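Local coordinates for glycogen synthase (Cyanobacterium sp. CLg1, PDB 6GNF), which belongs to the bacterial glycogen and starch synthase family of two-domain, GT-B-type proteins and in this crystal holds adenosine-5'-diphosphate and a glycan, at residues V133-A137 / K213-L217; F205-S211 / Y253-L258; T305-N311 / L441-Y446; L438-Y442 / G457-V462. One frame throughout, in Å; residues are numbered along the deposited sequence.

Interaction 1: V133-A137 / K213-L217; sequences VERFA and KFDAL
The flat carboxylate of E134 receives the ammonium group of K213 near its own plane: K213 NZ lies on the syn side of E134 OE1, 15° out of the carboxylate plane and 2.7 Å from that oxygen. The salt bridge ties helix 132-144 of the N-terminal, Rossmann-like domain to a turn in the loop between strand 208-209 and helix 224-227. The chains of E134 and K213 meet at about a right angle. A bend at chi2 (81°) swings the carboxylate of E134 round to the lysine, while two bends in K213, at chi2 and chi3, curl its chain back until CE and NZ reach V133 and E134. Glutamate suits this first turn of the helix, where the positive end of the helix dipole would probably steady its charge. Lysine suits the other side because its last methylene, CE, packs against V133 CB and CG2 while NZ reaches the carboxylate.

Beside the salt bridge the contact is apolar. V133 sets CG1 anti to its backbone N (chi1 165°), which places this methyl 4.0 Å from A216 CB and the same distance from L217 CD2. Alanine is small enough to let the turn come close to the helix, whereas leucine reaches across with one methyl. W257, from helix 257-264, packs on both V133 and L217 and joins this seam to the neighbouring core. One helical turn beyond V133, A137 CB approaches L217 CD2 at 4.4 Å.

Interaction 2: F205-S211 / Y253-L258; sequences FQGRFPS and YMLNWL. With BGC (beta-D-glucopyranose), chain D; SO4 (sulfate ion), chain J; SO4 (sulfate ion), chain I.
Q206 OE1 is gripped by three N-H groups. R208 comes side-on with NE and NH2, each 2.9 Å from Q206 OE1 and both donating from above the carbonyl plane, and N256 ND2 donates to Q206 OE1 from 3.0 Å. Three bonds on this buried oxygen fix the glutamine amide and probably polarise it. NH1 of the extended arginine also donates to F233 O, and NH2 forms a salt bridge with E288. N256 suits its N-cap position: OD1 caps K259 N, while CG anti to the backbone N (chi1 -172°) puts ND2 at the glutamine.

Here strand 208-209 forms one edge of a small antiparallel sheet whose middle strand is 251-256. F209 and L255 are a hydrogen-bonded pair (L255 N to F209 O 2.8 Å), R208 and N256 the neighbouring non-hydrogen-bonded pair. G207, at positive phi (71°), fits against W257, whose N donates to G207 O. F209 CE2 lies over the W257 indole face, 3.5 Å from W257 CE2, the rings inclined at 56°. At the glycan pocket F205 takes beta-D-glucopyranose O4 over one ring face, and G207 N donates at 3.0 Å to O1 of the chain J sulfate, probably from the crystallisation liquor.

Interaction 3: T305-N311 / L441-Y446; sequences TKIETWN and LYAMMY
W310 and Y442 both turn CG anti to their own carbonyl carbon (chi1 -67° and -68°), which brings the two aromatic rings flat against each other. The five-membered ring of W310 and the Y442 ring stack face to face with centroids 3.6 Å apart and planes only 12° from parallel. Closest within the stack are W310 CD1 and Y442 CZ, at 3.4 Å. Indole and phenol suit this place because each offers a broad flat surface; W310 also stacks with H418, while CE2 at the edge of Y442 faces adenosine-5'-diphosphate O3'. T305 OG1 lies 3.0 Å from Y442 CE1, oblique to the ring.

The contact bridges the two halves of the GT-B fold: 305-311 is a loop leaving the last strand of the N-terminal sheet, and helix 439-445 belongs to the C-terminal Rossmann-like domain. M445, flexible and apolar, bends at chi3 to bring its methyl 3.5 Å from I307 CG2 and also against N311 CB. Y446 runs its ring along the backbone of W310 and N311, with CE1 4.0 Å from W310 CE3, and its hydroxyl is hydrogen-bonded to D315. Within the loop N311 ND2 donates to I307 O at 2.9 Å.

Interaction 4: L438-Y442 / G457-V462; sequences LNQLY and GLVDTV. With ADP (adenosine-5'-diphosphate), chain F.
Of the polar contacts, a single side-chain hydrogen bond crosses between the helices: Q440 NE2 donates to T461 OG1 over 3.0 Å, the hydroxyl lying 17° out of the amide plane. CG of Q440 sits between the backbone N and the carbonyl carbon (chi1 78°), and a bend at chi2 (-84°) turns NE2 to the threonine. T461 passes the link on, for its OG1 in turn donates to G457 O at 2.7 Å, and T461 N reaches the same carbonyl from the opposite face. Threonine suits the site because its one hydroxyl can both accept from the amide and donate to its own helix. Q440 NE2 also donates to C436 O, its stronger partner, and the two bonds hold the buried amide nitrogen.

Van der Waals contacts flank the bond: L458 CD2 lies against the Q440 amide, 3.6 Å from Q440 NE2, V462 CG2 touches Q440 CG, and L441 CD2 meets T461 CG2 at 3.9 Å.

Ligand contacts arise where helix 439-445 begins. L438 N donates to adenosine-5'-diphosphate O2A at 3.0 Å. N439 OD1 accepts only a weak bond from the ribose O2'.

In the C-terminal Rossmann-like domain, helix 439-445 is the crossover of a beta-alpha-beta unit between parallel strands 426-429 and 449-452, and helix 457-461 follows the second strand; Q440 and L458 both rest on M429, while V462 packs on P450 and V452.

Overall arrangement
From the N terminus, helix 132-144 opens interaction 1, and before the turn at 213-217 closes it, strand 208-209 has opened interaction 2, which closes at 253-258. The two cross along the chain, and they touch in space through W257 and V133, knitting helix 132-144 to the small antiparallel sheet of the N-terminal domain. Interaction 3 then closes over 129 intervening residues, many of them helix and strand, joining the loop after strand 298-300 to helix 439-445. Interaction 4 starts on the same helix, sharing L441 and Y442, and closes over 14 residues, including strand 449-452. Beta-D-glucopyranose lies at interaction 2 and adenosine-5'-diphosphate at interaction 4; the centres of these contacts are about 30 Å apart.

Interaction 1: V133-A137 / K213-L217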
# COMPACT_ATOMS: atom_id res chain seq x y z
N VAL A 133 -0.15 10.72 -16.78
CA VAL A 133 0.32 9.91 -17.91
C VAL A 133 1.78 10.25 -18.21
O VAL A 133 2.62 9.37 -18.24
CB VAL A 133 -0.55 10.13 -19.16
CG1 VAL A 133 0.12 9.58 -20.42
CG2 VAL A 133 -1.92 9.48 -18.97
N GLU A 134 2.06 11.53 -18.42
CA GLU A 134 3.41 11.94 -18.80
C GLU A 134 4.40 11.72 -17.66
O GLU A 134 5.51 11.24 -17.88
CB GLU A 134 3.41 13.40 -19.26
CG GLU A 134 2.69 13.64 -20.57
CD GLU A 134 1.18 13.75 -20.45
OE1 GLU A 134 0.49 13.97 -21.48
OE2 GLU A 134 0.64 13.60 -19.33
N ARG A 135 4.00 12.06 -16.44
CA ARG A 135 4.86 11.95 -15.26
C ARG A 135 5.32 10.53 -14.99
O ARG A 135 6.49 10.30 -14.68
CB ARG A 135 4.14 12.48 -14.01
CG ARG A 135 4.31 13.98 -13.78
CD ARG A 135 3.17 14.60 -12.99
NE ARG A 135 2.77 13.80 -11.84
CZ ARG A 135 3.18 13.97 -10.59
NH1 ARG A 135 4.05 14.92 -10.27
NH2 ARG A 135 2.72 13.16 -9.63
N PHE A 136 4.41 9.57 -15.08
CA PHE A 136 4.74 8.20 -14.72
C PHE A 136 5.30 7.38 -15.88
O PHE A 136 6.14 6.51 -15.67
CB PHE A 136 3.56 7.51 -14.05
CG PHE A 136 3.15 8.17 -12.76
CD1 PHE A 136 4.10 8.58 -11.83
CD2 PHE A 136 1.81 8.41 -12.48
CE1 PHE A 136 3.72 9.20 -10.65
CE2 PHE A 136 1.43 9.03 -11.29
CZ PHE A 136 2.38 9.42 -10.38
N ALA A 137 4.90 7.69 -17.11
CA ALA A 137 5.63 7.17 -18.27
C ALA A 137 7.10 7.61 -18.21
O ALA A 137 8.00 6.84 -18.52
CB ALA A 137 4.98 7.63 -19.56
N LYS A 213 -4.92 9.51 -25.07
CA LYS A 213 -3.61 9.68 -24.44
C LYS A 213 -2.57 8.68 -24.93
O LYS A 213 -1.50 8.57 -24.33
CB LYS A 213 -3.74 9.56 -22.91
CG LYS A 213 -4.59 10.63 -22.24
CD LYS A 213 -4.06 12.04 -22.45
CE LYS A 213 -2.70 12.25 -21.81
NZ LYS A 213 -2.11 13.55 -22.21
N PHE A 214 -2.86 7.95 -26.00
CA PHE A 214 -1.91 6.94 -26.48
C PHE A 214 -0.62 7.55 -27.02
O PHE A 214 0.46 7.08 -26.73
CB PHE A 214 -2.53 6.03 -27.54
CG PHE A 214 -1.55 5.04 -28.12
CD1 PHE A 214 -1.10 3.98 -27.35
CD2 PHE A 214 -1.05 5.20 -29.40
CE1 PHE A 214 -0.18 3.09 -27.86
CE2 PHE A 214 -0.13 4.31 -29.91
CZ PHE A 214 0.31 3.26 -29.14
N ASP A 215 -0.74 8.66 -27.75
CA ASP A 215 0.43 9.26 -28.39
C ASP A 215 1.45 9.73 -27.36
O ASP A 215 2.63 9.83 -27.66
CB ASP A 215 0.01 10.43 -29.29
CG ASP A 215 -0.75 9.99 -30.52
OD1 ASP A 215 -0.60 8.82 -30.93
OD2 ASP A 215 -1.50 10.82 -31.10
N ALA A 216 0.98 10.08 -26.16
CA ALA A 216 1.86 10.54 -25.10
C ALA A 216 2.79 9.45 -24.56
O ALA A 216 3.75 9.78 -23.86
CB ALA A 216 1.04 11.13 -23.97
N LEU A 217 2.50 8.19 -24.84
CA LEU A 217 3.34 7.08 -24.36
C LEU A 217 4.61 6.87 -25.18
O LEU A 217 5.54 6.23 -24.71
CB LEU A 217 2.52 5.79 -24.33
CG LEU A 217 1.24 5.85 -23.48
CD1 LEU A 217 0.54 4.50 -23.48
CD2 LEU A 217 1.57 6.27 -22.06

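Interaction 2: F205-S211 / Y253-L258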
# COMPACT_ATOMS: atom_id res chain seq x y z
N PHE A 205 -6.66 0.23 -8.79
CA PHE A 205 -6.12 1.29 -9.63
C PHE A 205 -5.20 0.66 -10.66
O PHE A 205 -4.24 -0.05 -10.32
CB PHE A 205 -5.39 2.33 -8.77
CG PHE A 205 -6.20 2.79 -7.60
CD1 PHE A 205 -7.31 3.62 -7.79
CD2 PHE A 205 -5.90 2.36 -6.31
CE1 PHE A 205 -8.08 4.02 -6.72
CE2 PHE A 205 -6.66 2.77 -5.23
CZ PHE A 205 -7.75 3.60 -5.43
N GLN A 206 -5.51 0.90 -11.93
CA GLN A 206 -4.95 0.14 -13.04
C GLN A 206 -4.30 1.00 -14.13
O GLN A 206 -3.75 0.44 -15.07
CB GLN A 206 -6.07 -0.70 -13.65
CG GLN A 206 -6.77 -1.60 -12.65
CD GLN A 206 -7.92 -2.39 -13.25
OE1 GLN A 206 -8.38 -2.10 -14.35
NE2 GLN A 206 -8.42 -3.35 -12.49
N GLY A 207 -4.35 2.32 -14.00
CA GLY A 207 -3.86 3.21 -15.04
C GLY A 207 -4.79 3.17 -16.23
O GLY A 207 -4.34 2.94 -17.36
N ARG A 208 -6.08 3.35 -15.96
CA ARG A 208 -7.05 3.52 -17.01
C ARG A 208 -7.02 4.97 -17.46
O ARG A 208 -7.17 5.87 -16.65
CB ARG A 208 -8.45 3.16 -16.52
CG ARG A 208 -8.58 1.73 -16.05
CD ARG A 208 -10.01 1.38 -15.69
NE ARG A 208 -10.12 0.04 -15.14
CZ ARG A 208 -11.28 -0.58 -14.90
NH1 ARG A 208 -12.43 0.01 -15.17
NH2 ARG A 208 -11.28 -1.81 -14.40
N PHE A 209 -6.76 5.17 -18.76
CA PHE A 209 -6.71 6.50 -19.35
C PHE A 209 -7.42 6.48 -20.68
O PHE A 209 -7.52 5.43 -21.30
CB PHE A 209 -5.25 6.91 -19.57
CG PHE A 209 -4.47 7.01 -18.31
CD1 PHE A 209 -4.72 8.04 -17.41
CD2 PHE A 209 -3.49 6.08 -18.01
CE1 PHE A 209 -4.01 8.14 -16.24
CE2 PHE A 209 -2.77 6.18 -16.84
CZ PHE A 209 -3.03 7.21 -15.95
N PRO A 210 -7.91 7.65 -21.12
CA PRO A 210 -8.54 7.70 -22.44
C PRO A 210 -7.58 7.29 -23.54
O PRO A 210 -6.37 7.53 -23.43
CB PRO A 210 -8.91 9.18 -22.59
CG PRO A 210 -8.93 9.73 -21.21
CD PRO A 210 -7.89 8.96 -20.46
N SER A 211 -8.11 6.71 -24.61
CA SER A 211 -7.28 6.22 -25.69
C SER A 211 -6.58 7.37 -26.41
O SER A 211 -5.49 7.19 -26.95
CB SER A 211 -8.12 5.38 -26.65
OG SER A 211 -9.35 6.01 -26.92
N TYR A 253 -14.24 2.28 -24.97
CA TYR A 253 -12.86 1.90 -25.22
C TYR A 253 -11.89 2.84 -24.51
O TYR A 253 -12.13 4.04 -24.48
CB TYR A 253 -12.59 1.88 -26.72
CG TYR A 253 -11.14 1.65 -27.04
CD1 TYR A 253 -10.57 0.40 -26.87
CD2 TYR A 253 -10.32 2.69 -27.49
CE1 TYR A 253 -9.23 0.18 -27.15
CE2 TYR A 253 -8.97 2.48 -27.77
CZ TYR A 253 -8.43 1.23 -27.61
OH TYR A 253 -7.09 1.00 -27.88
N MET A 254 -10.81 2.29 -23.96
CA MET A 254 -9.77 3.10 -23.31
C MET A 254 -8.47 2.30 -23.19
O MET A 254 -8.40 1.16 -23.66
CB MET A 254 -10.24 3.58 -21.94
CG MET A 254 -10.49 2.48 -20.91
SD MET A 254 -11.35 3.02 -19.39
CE MET A 254 -12.97 3.42 -20.01
N LEU A 255 -7.46 2.92 -22.57
CA LEU A 255 -6.20 2.25 -22.26
C LEU A 255 -6.20 1.76 -20.82
O LEU A 255 -6.88 2.30 -19.96
CB LEU A 255 -5.03 3.21 -22.44
CG LEU A 255 -4.99 3.99 -23.75
CD1 LEU A 255 -3.77 4.89 -23.77
CD2 LEU A 255 -4.99 3.08 -24.97
N ASN A 256 -5.38 0.74 -20.56
CA ASN A 256 -5.21 0.15 -19.24
C ASN A 256 -3.77 -0.29 -19.09
O ASN A 256 -3.37 -1.33 -19.62
CB ASN A 256 -6.16 -1.04 -19.06
CG ASN A 256 -6.18 -1.59 -17.65
OD1 ASN A 256 -5.13 -1.82 -17.04
ND2 ASN A 256 -7.37 -1.80 -17.11
N TRP A 257 -2.98 0.50 -18.36
CA TRP A 257 -1.54 0.27 -18.23
C TRP A 257 -1.23 -1.05 -17.53
O TRP A 257 -0.33 -1.78 -17.94
CB TRP A 257 -0.89 1.39 -17.43
CG TRP A 257 -0.73 2.70 -18.11
CD1 TRP A 257 -1.34 3.12 -19.25
CD2 TRP A 257 0.09 3.79 -17.67
NE1 TRP A 257 -0.94 4.41 -19.56
CE2 TRP A 257 -0.07 4.83 -18.59
CE3 TRP A 257 0.93 3.97 -16.57
CZ2 TRP A 257 0.60 6.05 -18.46
CZ3 TRP A 257 1.60 5.18 -16.44
CH2 TRP A 257 1.43 6.20 -17.38
N LEU A 258 -1.96 -1.34 -16.46
CA LEU A 258 -1.68 -2.52 -15.66
C LEU A 258 -1.89 -3.79 -16.47
O LEU A 258 -1.17 -4.76 -16.29
CB LEU A 258 -2.57 -2.56 -14.42
CG LEU A 258 -2.26 -3.69 -13.43
CD1 LEU A 258 -0.83 -3.58 -12.92
CD2 LEU A 258 -3.23 -3.62 -12.26
C2 BGC D . -8.02 8.27 -8.42
C3 BGC D . -6.74 7.50 -8.09
C4 BGC D . -6.44 7.68 -6.60
C5 BGC D . -7.66 7.44 -5.69
C6 BGC D . -7.40 7.99 -4.30
C1 BGC D . -9.14 7.70 -7.55
O1 BGC D . -10.41 8.25 -7.93
O2 BGC D . -8.36 8.17 -9.82
O3 BGC D . -5.62 7.93 -8.89
O4 BGC D . -5.41 6.75 -6.22
O5 BGC D . -8.86 8.03 -6.19
O6 BGC D . -7.94 7.06 -3.36
S SO4 J . -6.10 5.42 -12.05
O1 SO4 J . -5.08 4.34 -11.96
O2 SO4 J . -6.34 5.75 -13.47
O3 SO4 J . -5.61 6.60 -11.30
O4 SO4 J . -7.37 4.94 -11.46
S SO4 I . -11.20 9.40 -26.03
O1 SO4 I . -10.20 8.37 -26.38
O2 SO4 I . -11.71 10.07 -27.26
O3 SO4 I . -10.56 10.43 -25.18
O4 SO4 I . -12.32 8.74 -25.32
O HOH W 1 -10.88 6.42 -24.16

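Interaction 3: T305-N311 / L441-Y446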
# COMPACT_ATOMS: atom_id res chain seq x y z
N THR A 305 6.95 -7.01 7.60
CA THR A 305 7.12 -5.64 8.04
C THR A 305 8.43 -5.49 8.83
O THR A 305 8.96 -6.45 9.36
CB THR A 305 5.93 -5.22 8.89
OG1 THR A 305 6.04 -3.83 9.21
CG2 THR A 305 5.86 -6.02 10.19
N LYS A 306 8.95 -4.27 8.84
CA LYS A 306 10.12 -3.95 9.65
C LYS A 306 9.74 -3.86 11.10
O LYS A 306 8.65 -3.39 11.43
CB LYS A 306 10.75 -2.62 9.24
CG LYS A 306 11.71 -2.73 8.08
CD LYS A 306 12.18 -1.35 7.64
CE LYS A 306 13.09 -0.73 8.67
NZ LYS A 306 13.88 0.38 8.09
N ILE A 307 10.69 -4.19 11.96
CA ILE A 307 10.46 -4.24 13.39
C ILE A 307 10.94 -2.95 14.06
O ILE A 307 10.34 -2.54 15.05
CB ILE A 307 11.14 -5.51 13.97
CG1 ILE A 307 10.51 -6.78 13.37
CG2 ILE A 307 11.12 -5.48 15.49
CD1 ILE A 307 11.33 -8.03 13.60
N GLU A 308 11.95 -2.30 13.50
CA GLU A 308 12.60 -1.13 14.11
C GLU A 308 11.67 -0.07 14.73
O GLU A 308 11.80 0.23 15.91
CB GLU A 308 13.53 -0.46 13.12
CG GLU A 308 14.84 -1.21 12.88
CD GLU A 308 15.49 -0.87 11.56
OE1 GLU A 308 15.75 -1.80 10.77
OE2 GLU A 308 15.73 0.34 11.31
N THR A 309 10.81 0.54 13.93
CA THR A 309 9.91 1.58 14.44
C THR A 309 8.75 1.01 15.24
O THR A 309 8.32 1.61 16.23
CB THR A 309 9.33 2.44 13.28
OG1 THR A 309 10.40 2.95 12.48
CG2 THR A 309 8.50 3.61 13.82
N TRP A 310 8.24 -0.15 14.81
CA TRP A 310 7.03 -0.74 15.39
C TRP A 310 7.32 -2.00 16.21
O TRP A 310 7.31 -3.12 15.68
CB TRP A 310 6.03 -1.07 14.28
CG TRP A 310 5.48 0.15 13.61
CD1 TRP A 310 5.98 0.75 12.49
CD2 TRP A 310 4.35 0.92 14.02
NE1 TRP A 310 5.22 1.85 12.18
CE2 TRP A 310 4.22 1.98 13.10
CE3 TRP A 310 3.45 0.83 15.08
CZ2 TRP A 310 3.21 2.93 13.20
CZ3 TRP A 310 2.44 1.78 15.19
CH2 TRP A 310 2.33 2.82 14.25
N ASN A 311 7.65 -1.80 17.48
CA ASN A 311 7.67 -2.89 18.45
C ASN A 311 7.59 -2.31 19.85
O ASN A 311 8.23 -1.30 20.14
CB ASN A 311 8.90 -3.80 18.31
CG ASN A 311 10.19 -3.13 18.76
OD1 ASN A 311 10.67 -3.37 19.86
ND2 ASN A 311 10.74 -2.31 17.91
N LEU A 441 -0.45 -6.52 11.27
CA LEU A 441 0.88 -7.04 11.55
C LEU A 441 1.50 -6.26 12.71
O LEU A 441 1.99 -6.85 13.68
CB LEU A 441 1.78 -6.95 10.32
CG LEU A 441 1.27 -7.57 9.02
CD1 LEU A 441 2.34 -7.48 7.95
CD2 LEU A 441 0.85 -9.02 9.23
N TYR A 442 1.44 -4.94 12.62
CA TYR A 442 1.90 -4.09 13.71
C TYR A 442 1.17 -4.46 14.99
O TYR A 442 1.79 -4.66 16.04
CB TYR A 442 1.65 -2.61 13.39
CG TYR A 442 2.48 -2.03 12.28
CD1 TYR A 442 3.74 -2.53 11.97
CD2 TYR A 442 2.02 -0.93 11.56
CE1 TYR A 442 4.50 -1.97 10.96
CE2 TYR A 442 2.78 -0.37 10.55
CZ TYR A 442 4.02 -0.89 10.26
OH TYR A 442 4.77 -0.34 9.25
N ALA A 443 -0.15 -4.53 14.91
CA ALA A 443 -0.98 -4.81 16.08
C ALA A 443 -0.53 -6.08 16.79
O ALA A 443 -0.39 -6.09 18.01
CB ALA A 443 -2.44 -4.92 15.67
N MET A 444 -0.32 -7.15 16.04
CA MET A 444 0.08 -8.42 16.62
C MET A 444 1.42 -8.33 17.35
O MET A 444 1.58 -8.94 18.40
CB MET A 444 0.08 -9.53 15.57
CG MET A 444 -1.33 -9.94 15.15
SD MET A 444 -1.42 -11.36 14.05
CE MET A 444 -0.85 -10.65 12.51
N MET A 445 2.37 -7.58 16.82
CA MET A 445 3.65 -7.40 17.51
C MET A 445 3.50 -6.70 18.86
O MET A 445 4.33 -6.89 19.74
CB MET A 445 4.64 -6.61 16.65
CG MET A 445 5.16 -7.36 15.45
SD MET A 445 6.24 -6.33 14.42
CE MET A 445 7.66 -6.14 15.50
N TYR A 446 2.44 -5.91 19.00
CA TYR A 446 2.13 -5.22 20.26
C TYR A 446 1.18 -6.02 21.17
O TYR A 446 0.80 -5.54 22.23
CB TYR A 446 1.54 -3.83 19.97
CG TYR A 446 2.57 -2.80 19.53
CD1 TYR A 446 3.18 -2.89 18.29
CD2 TYR A 446 2.91 -1.73 20.35
CE1 TYR A 446 4.12 -1.96 17.88
CE2 TYR A 446 3.85 -0.79 19.94
CZ TYR A 446 4.45 -0.91 18.70
OH TYR A 446 5.39 0.01 18.27

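Interaction 4: L438-Y442 / G457-V462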
# COMPACT_ATOMS: atom_id res chain seq x y z
N LEU A 438 -1.38 -3.76 6.62
CA LEU A 438 -0.20 -3.66 7.47
C LEU A 438 -0.54 -3.47 8.95
O LEU A 438 0.16 -3.99 9.81
CB LEU A 438 0.73 -2.56 6.97
CG LEU A 438 1.41 -2.77 5.59
CD1 LEU A 438 2.37 -1.64 5.27
CD2 LEU A 438 2.16 -4.10 5.56
N ASN A 439 -1.62 -2.76 9.25
CA ASN A 439 -2.05 -2.53 10.62
C ASN A 439 -2.08 -3.77 11.48
O ASN A 439 -1.62 -3.73 12.61
CB ASN A 439 -3.45 -1.93 10.66
CG ASN A 439 -3.45 -0.45 10.42
OD1 ASN A 439 -2.46 0.14 9.96
ND2 ASN A 439 -4.59 0.17 10.69
N GLN A 440 -2.62 -4.85 10.93
CA GLN A 440 -2.81 -6.07 11.71
C GLN A 440 -1.47 -6.71 12.10
O GLN A 440 -1.37 -7.33 13.15
CB GLN A 440 -3.72 -7.07 10.98
CG GLN A 440 -3.07 -7.86 9.85
CD GLN A 440 -3.05 -7.13 8.51
OE1 GLN A 440 -3.24 -5.91 8.44
NE2 GLN A 440 -2.85 -7.88 7.45
N LEU A 441 -0.45 -6.52 11.27
CA LEU A 441 0.88 -7.04 11.55
C LEU A 441 1.50 -6.26 12.71
O LEU A 441 1.99 -6.85 13.68
CB LEU A 441 1.78 -6.95 10.32
CG LEU A 441 1.27 -7.57 9.02
CD1 LEU A 441 2.34 -7.48 7.95
CD2 LEU A 441 0.85 -9.02 9.23
N TYR A 442 1.44 -4.94 12.62
CA TYR A 442 1.90 -4.09 13.71
C TYR A 442 1.17 -4.46 14.99
O TYR A 442 1.79 -4.66 16.04
CB TYR A 442 1.65 -2.61 13.39
CG TYR A 442 2.48 -2.03 12.28
CD1 TYR A 442 3.74 -2.53 11.97
CD2 TYR A 442 2.02 -0.93 11.56
CE1 TYR A 442 4.50 -1.97 10.96
CE2 TYR A 442 2.78 -0.37 10.55
CZ TYR A 442 4.02 -0.89 10.26
OH TYR A 442 4.77 -0.34 9.25
N GLY A 457 -5.53 -10.57 2.11
CA GLY A 457 -4.48 -11.03 3.01
C GLY A 457 -4.83 -11.00 4.49
O GLY A 457 -4.07 -11.52 5.31
N LEU A 458 -5.98 -10.43 4.84
CA LEU A 458 -6.45 -10.48 6.22
C LEU A 458 -6.78 -11.91 6.60
O LEU A 458 -6.57 -12.32 7.75
CB LEU A 458 -7.66 -9.57 6.42
CG LEU A 458 -7.43 -8.08 6.16
CD1 LEU A 458 -8.74 -7.30 6.21
CD2 LEU A 458 -6.43 -7.50 7.15
N VAL A 459 -7.29 -12.68 5.64
CA VAL A 459 -7.54 -14.11 5.85
C VAL A 459 -6.21 -14.84 6.08
O VAL A 459 -6.11 -15.69 6.96
CB VAL A 459 -8.27 -14.75 4.65
CG1 VAL A 459 -8.43 -16.25 4.87
CG2 VAL A 459 -9.64 -14.11 4.45
N ASP A 460 -5.20 -14.51 5.30
CA ASP A 460 -3.88 -15.14 5.43
C ASP A 460 -3.17 -14.79 6.73
O ASP A 460 -2.49 -15.64 7.30
CB ASP A 460 -2.97 -14.73 4.25
CG ASP A 460 -3.33 -15.41 2.96
OD1 ASP A 460 -3.56 -16.64 2.96
OD2 ASP A 460 -3.38 -14.73 1.92
N THR A 461 -3.30 -13.54 7.17
CA THR A 461 -2.50 -13.03 8.29
C THR A 461 -3.16 -13.16 9.66
O THR A 461 -2.48 -13.07 10.68
CB THR A 461 -2.15 -11.55 8.06
OG1 THR A 461 -3.34 -10.80 7.79
CG2 THR A 461 -1.18 -11.42 6.90
N VAL A 462 -4.47 -13.37 9.68
CA VAL A 462 -5.22 -13.50 10.94
C VAL A 462 -6.01 -14.81 10.97
O VAL A 462 -7.23 -14.82 10.82
CB VAL A 462 -6.18 -12.30 11.15
CG1 VAL A 462 -6.79 -12.33 12.55
CG2 VAL A 462 -5.45 -10.99 10.92
PB ADP F . -3.12 1.04 2.73
O1B ADP F . -4.17 0.29 1.95
O2B ADP F . -1.72 0.78 2.24
O3B ADP F . -3.46 2.48 2.99
PA ADP F . -2.03 -0.56 4.88
O1A ADP F . -1.39 -1.52 3.89
O2A ADP F . -2.61 -1.05 6.20
O3A ADP F . -3.20 0.32 4.17
O5' ADP F . -0.96 0.60 5.22
C5' ADP F . -1.37 1.88 5.71
C4' ADP F . -0.29 2.39 6.66
O4' ADP F . -0.45 3.77 6.97
C3' ADP F . -0.34 1.64 7.98
O3' ADP F . 1.00 1.33 8.35
C2' ADP F . -1.01 2.60 8.94
O2' ADP F . -0.45 2.42 10.23
C1' ADP F . -0.71 3.97 8.37
N9 ADP F . -1.78 4.99 8.48
C8 ADP F . -2.93 5.05 7.76
N7 ADP F . -3.67 6.14 8.10
C5 ADP F . -2.99 6.81 9.04
C6 ADP F . -3.18 8.05 9.83
N6 ADP F . -4.28 8.80 9.68
N1 ADP F . -2.22 8.40 10.71
C2 ADP F . -1.10 7.66 10.89
N3 ADP F . -0.87 6.53 10.20
C4 ADP F . -1.74 6.06 9.28